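Multidrug resistance protein (Vibrio cholerae, PDB 1YC9) forms the outer membrane channel of a multidrug efflux system, a trimer of the outer membrane factor family through which drugs probably leave the cell. Local coordinates at the interface of chains A and B. Coordinates in Å, arbitrary orientation; residue numbers count along the deposited sequence, not the author numbering. Chains: chain A/B, multidrug resistance protein.

The interface of chains A and B. Residues chain A 336, 339-340, 343; chain B 50-51, 54-55.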
loop_
_atom_site.group_PDB
_atom_site.type_symbol
_atom_site.label_atom_id
_atom_site.label_comp_id
_atom_site.label_asym_id
_atom_site.label_seq_id
_atom_site.Cartn_x
_atom_site.Cartn_y
_atom_site.Cartn_z
ATOM N N ALA A 336 13.012 17.495 -11.099
ATOM C CA ALA A 336 12.917 16.487 -10.076
ATOM C C ALA A 336 11.945 15.360 -10.476
ATOM O O ALA A 336 12.226 14.192 -10.262
ATOM C CB ALA A 336 12.480 17.081 -8.824
ATOM N N GLN A 339 13.705 13.231 -13.056
ATOM C CA GLN A 339 14.697 12.398 -12.414
ATOM C C GLN A 339 14.054 11.228 -11.679
ATOM O O GLN A 339 14.567 10.102 -11.752
ATOM C CB GLN A 339 15.563 13.281 -11.486
ATOM C CG GLN A 339 16.457 14.204 -12.262
ATOM C CD GLN A 339 17.247 15.188 -11.376
ATOM O OE1 GLN A 339 18.380 14.905 -10.977
ATOM N NE2 GLN A 339 16.693 16.336 -11.147
ATOM N N GLU A 340 12.952 11.480 -10.979
ATOM C CA GLU A 340 12.195 10.479 -10.320
ATOM C C GLU A 340 11.690 9.439 -11.330
ATOM O O GLU A 340 11.799 8.233 -11.095
ATOM C CB GLU A 340 11.014 11.083 -9.638
ATOM C CG GLU A 340 10.160 10.070 -8.930
ATOM C CD GLU A 340 8.926 10.669 -8.357
ATOM O OE1 GLU A 340 8.183 11.371 -9.108
ATOM O OE2 GLU A 340 8.694 10.430 -7.171
ATOM N N ALA A 343 14.389 7.236 -12.571
ATOM C CA ALA A 343 14.786 6.312 -11.530
ATOM C C ALA A 343 13.744 5.222 -11.417
ATOM O O ALA A 343 14.100 4.046 -11.212
ATOM C CB ALA A 343 14.955 7.034 -10.176
ATOM N N CYS B 50 18.220 7.366 -6.266
ATOM C CA CYS B 50 17.867 8.448 -7.158
ATOM C C CYS B 50 16.461 8.971 -6.932
ATOM O O CYS B 50 16.239 10.161 -7.031
ATOM C CB CYS B 50 18.115 8.089 -8.624
ATOM S SG CYS B 50 19.823 7.623 -8.976
ATOM N N MET B 51 15.522 8.086 -6.608
ATOM C CA MET B 51 14.157 8.496 -6.374
ATOM C C MET B 51 14.119 9.358 -5.117
ATOM O O MET B 51 13.408 10.334 -5.059
ATOM C CB MET B 51 13.259 7.297 -6.169
ATOM C CG MET B 51 12.968 6.545 -7.455
ATOM S SD MET B 51 11.877 5.152 -7.262
ATOM C CE MET B 51 10.620 5.863 -6.215
ATOM N N ALA B 54 15.506 12.747 -5.889
ATOM C CA ALA B 54 14.521 13.445 -6.719
ATOM C C ALA B 54 13.375 14.014 -5.900
ATOM O O ALA B 54 12.967 15.161 -6.102
ATOM C CB ALA B 54 13.994 12.525 -7.796
ATOM N N ARG B 55 12.889 13.222 -4.950
ATOM C CA ARG B 55 11.821 13.654 -4.056
ATOM C C ARG B 55 12.240 14.792 -3.126
ATOM O O ARG B 55 11.402 15.590 -2.706
ATOM C CB ARG B 55 11.291 12.471 -3.243
ATOM C CG ARG B 55 10.572 11.421 -4.076
#
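A:Ala343 and B:Met51 meet where helix 326-391 of one subunit packs against helix 47-67 of the next, in the helical barrel of the trimeric efflux channel. The contact is made by van der Waals touch, with no N or O of one chain close enough to bond an N or O of the other. The A:Ala343 methyl is small enough to fit between two side chains of B: its CB lies 3.4 Å from CG of B:Met51, a tight pair, and 3.7 Å from CB of B:Cys50. In B:Met51 CG lies beside the backbone N (chi1 -74°), anti to the carbonyl carbon, which turns this unbranched CH2 onto the A:Ala343 methyl. B:Cys50 is engineered, and it is its CB that touches, not SG.

One turn along, B:Ala54 presses its methyl onto the backbone of the opposite helix. Its CB is 3.5 Å from the carbonyl O of A:Ala336 and 3.5 Å from the backbone N of A:Glu340, whose CB it meets at 3.8 Å. In return, the A:Ala336 methyl reaches to 3.4 Å from the carbonyl O of B:Ala54, so alanine on both sides lets the backbones approach closely. A:Gln339 adds only its CB at the margin, 4.1 Å from that of B:Ala54.

The inner half of A:Glu340 thus belongs to this apolar contact; its carboxylate end is polar and peripheral. CG anti to the backbone N (chi1 179°), with the chain extended beyond, carries the carboxylate past B:Ala54, away from its own helix. B:Arg55 is modelled only to CG, so the structure does not show whether its guanidinium pairs with the carboxylate. Carboxylate OE2 of A:Glu340 lies 3.8 Å from CG of that B:Arg55 stub.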